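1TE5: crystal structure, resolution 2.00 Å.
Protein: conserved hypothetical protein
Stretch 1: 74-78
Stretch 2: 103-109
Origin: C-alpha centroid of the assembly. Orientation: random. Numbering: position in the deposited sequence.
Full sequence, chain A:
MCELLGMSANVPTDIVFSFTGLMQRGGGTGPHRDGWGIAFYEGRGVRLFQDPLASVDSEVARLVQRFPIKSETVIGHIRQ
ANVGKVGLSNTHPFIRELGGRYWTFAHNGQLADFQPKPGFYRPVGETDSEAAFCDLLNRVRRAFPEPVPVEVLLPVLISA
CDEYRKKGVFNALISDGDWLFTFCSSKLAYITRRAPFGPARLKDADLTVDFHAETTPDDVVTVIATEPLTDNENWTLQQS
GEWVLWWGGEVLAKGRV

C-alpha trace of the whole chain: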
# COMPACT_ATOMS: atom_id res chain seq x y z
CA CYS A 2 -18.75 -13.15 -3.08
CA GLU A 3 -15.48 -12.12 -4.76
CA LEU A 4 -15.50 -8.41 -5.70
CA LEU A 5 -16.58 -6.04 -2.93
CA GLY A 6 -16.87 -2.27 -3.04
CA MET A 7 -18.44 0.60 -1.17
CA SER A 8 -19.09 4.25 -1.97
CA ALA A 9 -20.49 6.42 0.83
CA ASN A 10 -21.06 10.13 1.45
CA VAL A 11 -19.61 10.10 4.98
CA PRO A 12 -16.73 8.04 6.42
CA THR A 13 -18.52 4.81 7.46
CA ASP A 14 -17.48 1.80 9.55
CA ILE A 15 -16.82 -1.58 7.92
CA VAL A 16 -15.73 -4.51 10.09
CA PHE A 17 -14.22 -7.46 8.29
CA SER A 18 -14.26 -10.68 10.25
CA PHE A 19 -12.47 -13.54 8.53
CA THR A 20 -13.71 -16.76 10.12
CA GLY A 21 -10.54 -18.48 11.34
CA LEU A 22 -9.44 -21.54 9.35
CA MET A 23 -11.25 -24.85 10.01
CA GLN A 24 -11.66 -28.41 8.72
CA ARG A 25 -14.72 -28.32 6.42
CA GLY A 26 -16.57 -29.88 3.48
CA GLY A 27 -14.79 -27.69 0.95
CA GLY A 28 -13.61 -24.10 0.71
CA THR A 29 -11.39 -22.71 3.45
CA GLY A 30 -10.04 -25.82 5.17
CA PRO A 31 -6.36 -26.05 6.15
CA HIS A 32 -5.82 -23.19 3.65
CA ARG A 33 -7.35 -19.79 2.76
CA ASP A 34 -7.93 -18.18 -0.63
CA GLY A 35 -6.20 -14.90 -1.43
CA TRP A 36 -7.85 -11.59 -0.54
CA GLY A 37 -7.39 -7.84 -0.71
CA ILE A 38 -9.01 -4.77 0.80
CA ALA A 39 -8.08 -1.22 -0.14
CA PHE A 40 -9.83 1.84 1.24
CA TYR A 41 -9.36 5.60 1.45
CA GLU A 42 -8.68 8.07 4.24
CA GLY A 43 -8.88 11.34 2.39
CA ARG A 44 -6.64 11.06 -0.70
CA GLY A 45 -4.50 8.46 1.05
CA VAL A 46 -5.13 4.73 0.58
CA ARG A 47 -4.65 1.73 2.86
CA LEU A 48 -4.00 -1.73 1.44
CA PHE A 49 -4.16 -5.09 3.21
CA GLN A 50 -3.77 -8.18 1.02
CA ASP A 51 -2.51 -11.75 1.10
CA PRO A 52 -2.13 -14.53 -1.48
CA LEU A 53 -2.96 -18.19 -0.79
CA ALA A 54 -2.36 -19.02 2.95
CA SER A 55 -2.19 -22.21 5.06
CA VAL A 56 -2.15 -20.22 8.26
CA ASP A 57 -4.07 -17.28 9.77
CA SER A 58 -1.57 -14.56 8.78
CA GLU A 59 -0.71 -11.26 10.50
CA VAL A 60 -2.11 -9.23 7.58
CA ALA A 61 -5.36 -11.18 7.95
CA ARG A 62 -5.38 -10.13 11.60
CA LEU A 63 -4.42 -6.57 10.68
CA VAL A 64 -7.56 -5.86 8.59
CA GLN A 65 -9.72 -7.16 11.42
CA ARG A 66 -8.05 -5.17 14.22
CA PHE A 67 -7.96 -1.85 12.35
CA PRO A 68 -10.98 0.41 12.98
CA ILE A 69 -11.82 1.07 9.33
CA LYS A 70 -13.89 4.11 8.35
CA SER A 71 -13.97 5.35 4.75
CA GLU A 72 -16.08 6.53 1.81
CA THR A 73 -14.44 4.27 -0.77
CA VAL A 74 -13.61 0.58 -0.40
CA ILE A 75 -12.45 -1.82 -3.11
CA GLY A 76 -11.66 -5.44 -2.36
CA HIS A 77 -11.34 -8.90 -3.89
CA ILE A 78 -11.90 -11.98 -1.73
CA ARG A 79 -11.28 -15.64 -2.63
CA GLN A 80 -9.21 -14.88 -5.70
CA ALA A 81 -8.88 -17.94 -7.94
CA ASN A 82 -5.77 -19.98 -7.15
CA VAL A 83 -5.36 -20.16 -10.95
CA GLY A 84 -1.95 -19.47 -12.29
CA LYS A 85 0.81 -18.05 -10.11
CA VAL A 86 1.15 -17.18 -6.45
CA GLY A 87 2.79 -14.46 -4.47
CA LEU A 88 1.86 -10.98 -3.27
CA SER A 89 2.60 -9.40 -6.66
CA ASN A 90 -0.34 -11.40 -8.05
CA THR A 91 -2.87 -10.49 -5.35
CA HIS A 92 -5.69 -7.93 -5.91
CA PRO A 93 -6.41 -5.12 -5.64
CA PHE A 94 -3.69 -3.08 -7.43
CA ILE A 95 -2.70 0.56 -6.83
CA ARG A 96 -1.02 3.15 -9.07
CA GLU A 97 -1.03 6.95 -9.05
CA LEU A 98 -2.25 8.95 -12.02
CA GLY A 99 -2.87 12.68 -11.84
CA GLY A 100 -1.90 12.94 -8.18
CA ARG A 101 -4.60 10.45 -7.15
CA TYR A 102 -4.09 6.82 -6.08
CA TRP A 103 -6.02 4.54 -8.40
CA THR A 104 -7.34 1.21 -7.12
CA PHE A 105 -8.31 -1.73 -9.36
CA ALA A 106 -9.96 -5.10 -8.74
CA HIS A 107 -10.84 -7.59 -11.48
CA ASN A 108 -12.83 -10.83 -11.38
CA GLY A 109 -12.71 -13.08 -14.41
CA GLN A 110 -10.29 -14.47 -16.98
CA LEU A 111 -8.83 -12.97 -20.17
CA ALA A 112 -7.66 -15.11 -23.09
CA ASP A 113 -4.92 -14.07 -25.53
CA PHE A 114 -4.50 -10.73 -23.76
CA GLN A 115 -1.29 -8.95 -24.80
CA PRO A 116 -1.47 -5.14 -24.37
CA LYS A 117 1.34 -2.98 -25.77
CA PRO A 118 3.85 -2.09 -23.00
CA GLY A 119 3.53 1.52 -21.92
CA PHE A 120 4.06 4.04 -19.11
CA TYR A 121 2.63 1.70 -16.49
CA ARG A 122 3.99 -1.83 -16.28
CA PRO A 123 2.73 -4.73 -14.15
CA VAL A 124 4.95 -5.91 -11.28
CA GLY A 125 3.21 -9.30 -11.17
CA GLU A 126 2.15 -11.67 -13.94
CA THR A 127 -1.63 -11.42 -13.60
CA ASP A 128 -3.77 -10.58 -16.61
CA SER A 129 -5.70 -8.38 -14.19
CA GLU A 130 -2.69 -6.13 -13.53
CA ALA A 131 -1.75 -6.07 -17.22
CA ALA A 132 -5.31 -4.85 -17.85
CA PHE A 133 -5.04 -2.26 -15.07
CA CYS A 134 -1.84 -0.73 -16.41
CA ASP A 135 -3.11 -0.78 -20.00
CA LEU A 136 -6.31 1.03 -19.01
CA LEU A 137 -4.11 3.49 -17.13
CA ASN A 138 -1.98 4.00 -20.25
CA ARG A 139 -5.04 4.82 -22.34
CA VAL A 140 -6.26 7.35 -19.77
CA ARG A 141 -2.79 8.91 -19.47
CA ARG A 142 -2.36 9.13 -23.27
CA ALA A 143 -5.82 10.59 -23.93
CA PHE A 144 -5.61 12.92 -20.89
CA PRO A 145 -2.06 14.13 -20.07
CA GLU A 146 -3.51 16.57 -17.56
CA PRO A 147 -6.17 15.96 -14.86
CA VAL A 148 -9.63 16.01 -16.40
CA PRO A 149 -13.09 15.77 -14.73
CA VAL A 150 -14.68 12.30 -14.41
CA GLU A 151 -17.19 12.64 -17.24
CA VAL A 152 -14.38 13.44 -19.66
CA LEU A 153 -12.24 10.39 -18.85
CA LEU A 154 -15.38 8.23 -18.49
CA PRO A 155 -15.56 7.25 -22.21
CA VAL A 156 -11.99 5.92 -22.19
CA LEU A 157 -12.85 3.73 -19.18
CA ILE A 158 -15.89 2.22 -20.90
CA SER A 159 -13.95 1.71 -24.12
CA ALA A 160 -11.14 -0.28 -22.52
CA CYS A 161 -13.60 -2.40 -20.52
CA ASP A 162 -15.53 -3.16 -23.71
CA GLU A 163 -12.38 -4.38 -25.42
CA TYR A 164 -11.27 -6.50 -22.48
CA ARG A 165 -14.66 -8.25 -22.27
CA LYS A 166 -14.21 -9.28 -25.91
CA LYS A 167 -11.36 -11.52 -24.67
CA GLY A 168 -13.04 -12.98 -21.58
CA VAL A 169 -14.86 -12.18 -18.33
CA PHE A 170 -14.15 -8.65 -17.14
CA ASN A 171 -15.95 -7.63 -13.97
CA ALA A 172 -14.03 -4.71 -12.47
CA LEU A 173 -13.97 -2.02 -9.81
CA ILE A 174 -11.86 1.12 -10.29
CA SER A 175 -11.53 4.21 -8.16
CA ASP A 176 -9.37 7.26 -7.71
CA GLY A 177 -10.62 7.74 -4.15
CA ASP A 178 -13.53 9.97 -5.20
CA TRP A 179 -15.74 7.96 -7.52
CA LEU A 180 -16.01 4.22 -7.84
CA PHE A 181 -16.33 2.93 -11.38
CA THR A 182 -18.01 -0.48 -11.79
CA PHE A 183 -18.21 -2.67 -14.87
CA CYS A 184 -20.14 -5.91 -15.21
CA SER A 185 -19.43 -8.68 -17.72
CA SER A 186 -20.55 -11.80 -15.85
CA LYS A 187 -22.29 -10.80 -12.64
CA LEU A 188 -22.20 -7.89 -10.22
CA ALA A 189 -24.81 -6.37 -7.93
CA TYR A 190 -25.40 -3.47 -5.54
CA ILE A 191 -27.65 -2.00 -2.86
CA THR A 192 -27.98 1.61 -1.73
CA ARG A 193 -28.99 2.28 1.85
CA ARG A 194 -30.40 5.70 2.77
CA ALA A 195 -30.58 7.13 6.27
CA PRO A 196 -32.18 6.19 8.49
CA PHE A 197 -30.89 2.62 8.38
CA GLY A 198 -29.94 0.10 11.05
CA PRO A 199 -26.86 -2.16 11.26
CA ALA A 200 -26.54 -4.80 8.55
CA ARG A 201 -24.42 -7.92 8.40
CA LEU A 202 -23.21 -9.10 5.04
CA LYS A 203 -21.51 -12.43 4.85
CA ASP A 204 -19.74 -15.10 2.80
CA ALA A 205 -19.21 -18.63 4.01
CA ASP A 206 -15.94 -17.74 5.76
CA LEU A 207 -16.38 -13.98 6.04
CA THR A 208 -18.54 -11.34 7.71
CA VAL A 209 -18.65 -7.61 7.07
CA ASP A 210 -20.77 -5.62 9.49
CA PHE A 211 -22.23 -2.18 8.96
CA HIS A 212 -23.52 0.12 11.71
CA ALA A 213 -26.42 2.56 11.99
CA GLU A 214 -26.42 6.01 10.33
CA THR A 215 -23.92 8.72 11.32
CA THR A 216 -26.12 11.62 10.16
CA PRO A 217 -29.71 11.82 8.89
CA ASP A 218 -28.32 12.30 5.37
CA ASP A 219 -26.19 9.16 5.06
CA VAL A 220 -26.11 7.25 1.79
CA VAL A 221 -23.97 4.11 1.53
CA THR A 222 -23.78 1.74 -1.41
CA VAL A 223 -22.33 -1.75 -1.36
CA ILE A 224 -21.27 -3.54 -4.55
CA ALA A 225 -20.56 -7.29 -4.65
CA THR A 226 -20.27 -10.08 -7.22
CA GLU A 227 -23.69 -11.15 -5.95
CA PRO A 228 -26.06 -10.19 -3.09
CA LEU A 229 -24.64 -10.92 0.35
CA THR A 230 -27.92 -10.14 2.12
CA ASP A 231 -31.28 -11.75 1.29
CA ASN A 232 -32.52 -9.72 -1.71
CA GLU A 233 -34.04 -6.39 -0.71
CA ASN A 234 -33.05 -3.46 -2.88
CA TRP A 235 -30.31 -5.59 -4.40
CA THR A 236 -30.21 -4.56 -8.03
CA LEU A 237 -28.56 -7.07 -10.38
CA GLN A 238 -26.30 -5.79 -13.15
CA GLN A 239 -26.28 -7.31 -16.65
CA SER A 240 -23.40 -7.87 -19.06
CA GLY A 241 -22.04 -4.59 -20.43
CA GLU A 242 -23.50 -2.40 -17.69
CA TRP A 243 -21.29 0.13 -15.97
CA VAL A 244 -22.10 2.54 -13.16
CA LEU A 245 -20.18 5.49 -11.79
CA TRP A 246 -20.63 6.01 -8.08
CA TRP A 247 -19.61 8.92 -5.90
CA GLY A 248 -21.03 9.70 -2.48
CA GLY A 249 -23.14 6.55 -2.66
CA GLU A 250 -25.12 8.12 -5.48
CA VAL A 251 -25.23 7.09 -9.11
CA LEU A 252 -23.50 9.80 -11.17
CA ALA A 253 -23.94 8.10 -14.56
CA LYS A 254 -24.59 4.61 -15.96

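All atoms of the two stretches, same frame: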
# COMPACT_ATOMS: atom_id res chain seq x y z
N VAL A 74 -14.23 1.86 -0.69
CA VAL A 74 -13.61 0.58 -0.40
C VAL A 74 -13.67 -0.32 -1.62
O VAL A 74 -14.71 -0.44 -2.24
CB VAL A 74 -14.34 -0.12 0.75
CG1 VAL A 74 -13.75 -1.52 0.99
CG2 VAL A 74 -14.27 0.72 2.01
N ILE A 75 -12.53 -0.89 -1.99
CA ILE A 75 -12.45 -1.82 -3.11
C ILE A 75 -11.72 -3.05 -2.59
O ILE A 75 -10.64 -2.94 -2.00
CB ILE A 75 -11.67 -1.25 -4.33
CG1 ILE A 75 -12.53 -0.26 -5.11
CG2 ILE A 75 -11.26 -2.37 -5.27
CD1 ILE A 75 -11.93 0.15 -6.43
N GLY A 76 -12.29 -4.22 -2.82
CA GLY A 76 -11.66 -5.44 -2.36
C GLY A 76 -11.97 -6.63 -3.25
O GLY A 76 -12.89 -6.58 -4.09
N HIS A 77 -11.17 -7.68 -3.11
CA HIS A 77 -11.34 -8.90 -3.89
C HIS A 77 -11.02 -10.07 -2.97
O HIS A 77 -9.88 -10.27 -2.57
CB HIS A 77 -10.38 -8.94 -5.06
CG HIS A 77 -10.67 -9.97 -6.11
ND1 HIS A 77 -11.46 -11.08 -5.87
CD2 HIS A 77 -10.28 -10.07 -7.40
CE1 HIS A 77 -11.54 -11.81 -6.97
NE2 HIS A 77 -10.83 -11.22 -7.91
N ILE A 78 -12.05 -10.83 -2.62
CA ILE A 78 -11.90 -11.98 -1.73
C ILE A 78 -11.93 -13.28 -2.53
O ILE A 78 -12.52 -13.34 -3.61
CB ILE A 78 -13.03 -11.98 -0.67
CG1 ILE A 78 -13.16 -10.60 -0.03
CG2 ILE A 78 -12.75 -13.03 0.41
CD1 ILE A 78 -11.91 -10.07 0.63
N TRP A 103 -4.97 5.30 -7.75
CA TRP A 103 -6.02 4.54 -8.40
C TRP A 103 -6.02 3.13 -7.85
O TRP A 103 -4.95 2.54 -7.68
CB TRP A 103 -5.83 4.51 -9.92
CG TRP A 103 -6.35 5.73 -10.60
CD1 TRP A 103 -6.06 7.03 -10.30
CD2 TRP A 103 -7.23 5.76 -11.74
NE1 TRP A 103 -6.71 7.87 -11.17
CE2 TRP A 103 -7.43 7.12 -12.06
CE3 TRP A 103 -7.85 4.78 -12.51
CZ2 TRP A 103 -8.23 7.52 -13.13
CZ3 TRP A 103 -8.65 5.18 -13.58
CH2 TRP A 103 -8.83 6.54 -13.87
N THR A 104 -7.20 2.56 -7.64
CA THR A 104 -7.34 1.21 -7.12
C THR A 104 -8.13 0.37 -8.13
O THR A 104 -9.12 0.83 -8.70
CB THR A 104 -8.04 1.22 -5.73
OG1 THR A 104 -7.18 1.85 -4.76
CG2 THR A 104 -8.32 -0.19 -5.26
N PHE A 105 -7.67 -0.86 -8.38
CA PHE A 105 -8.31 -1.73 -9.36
C PHE A 105 -8.49 -3.18 -8.87
O PHE A 105 -7.58 -3.78 -8.30
CB PHE A 105 -7.44 -1.71 -10.63
CG PHE A 105 -7.94 -2.59 -11.75
CD1 PHE A 105 -8.78 -2.08 -12.73
CD2 PHE A 105 -7.47 -3.89 -11.89
CE1 PHE A 105 -9.15 -2.86 -13.83
CE2 PHE A 105 -7.83 -4.68 -12.98
CZ PHE A 105 -8.67 -4.16 -13.95
N ALA A 106 -9.67 -3.73 -9.11
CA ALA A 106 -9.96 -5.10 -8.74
C ALA A 106 -10.71 -5.73 -9.91
O ALA A 106 -11.68 -5.16 -10.41
CB ALA A 106 -10.80 -5.14 -7.47
N HIS A 107 -10.24 -6.89 -10.35
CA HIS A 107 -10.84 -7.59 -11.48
C HIS A 107 -11.16 -9.06 -11.18
O HIS A 107 -10.36 -9.79 -10.60
CB HIS A 107 -9.86 -7.49 -12.65
CG HIS A 107 -10.13 -8.50 -13.73
ND1 HIS A 107 -9.14 -9.24 -14.33
CD2 HIS A 107 -11.29 -8.89 -14.30
CE1 HIS A 107 -9.68 -10.04 -15.24
NE2 HIS A 107 -10.98 -9.85 -15.24
N ASN A 108 -12.37 -9.46 -11.55
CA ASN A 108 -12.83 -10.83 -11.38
C ASN A 108 -13.12 -11.38 -12.76
O ASN A 108 -13.88 -10.78 -13.52
CB ASN A 108 -14.10 -10.87 -10.54
CG ASN A 108 -14.70 -12.26 -10.47
OD1 ASN A 108 -15.81 -12.50 -10.95
ND2 ASN A 108 -13.96 -13.19 -9.88
N GLY A 109 -12.49 -12.49 -13.10
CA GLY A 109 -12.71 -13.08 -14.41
C GLY A 109 -11.40 -13.48 -15.06
O GLY A 109 -10.33 -13.29 -14.48

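Two β-strands can meet largely through side chains, with some of those side chains resting on the partner's backbone, and the contact between residues 74-78 and 103-109 of this conserved hypothetical protein is a compact example. The strands run in broadly the same direction, with 32° between their N-to-C axes and a closest approach of 6.9 Å. Even at the nearest point of the register, the CA atoms of His77 and Ala106 lie 6.3 Å apart, and no clear hydrogen bond links the two stretches. The contact buries 291 Å² in all, counting both sides.

The alternation of an extended chain sets which side chains are directed at the partner. In the first strand the CA-to-CB bonds of Ile75 and His77 point toward the partner, whereas that of Val74 points away; in the second, Thr104 and Ala106 point toward and Phe105 and His107 away. Gly76, between the two inward residues of its strand, has no side chain to place.

The apolar part of the contact centres on Ile75. Its CB lies 3.6 Å from CG2 of Thr104, and its CG2 lies 3.6 Å from CB of Ala106, so that one branched side chain touches two successive inward residues of the opposing strand. These are van der Waals distances, close enough to exclude solvent. Thr104 presents its methyl group to Ile75, while its OG1 is hydrogen-bonded elsewhere in the structure; the residue thus serves an apolar contact without leaving its hydroxyl unsatisfied. The methyl of Ala106 also reaches the backbone of the first strand, with its CB 4.2 Å from O of Gly76.

The polar part belongs to His77, whose t rotamer (chi1 -166°) carries the imidazole along the second strand to His107 and Asn108. His77 NE2 approaches the main-chain O of His107 to 3.1 Å, and this oxygen sits at the ring edge, near the ring plane. Here a residue whose own CB points away still contributes, through its backbone: the side chain of His107 comes no nearer than 5.9 Å to the first stretch, and both its ring nitrogens are hydrogen-bonded elsewhere. Asn108 packs more loosely, its CA 4.0 Å from NE2 of His77 and its ND2 4.0 Å from CE1 of the same ring.

A local interaction accompanies this arrangement. ND1 of His77 donates a weak hydrogen bond to O of Ile78, at 3.4 Å and with an N-H...O angle of 139°, a weak link from the ring to the next residue of its own stretch, while NE2 is the nitrogen near His107 O.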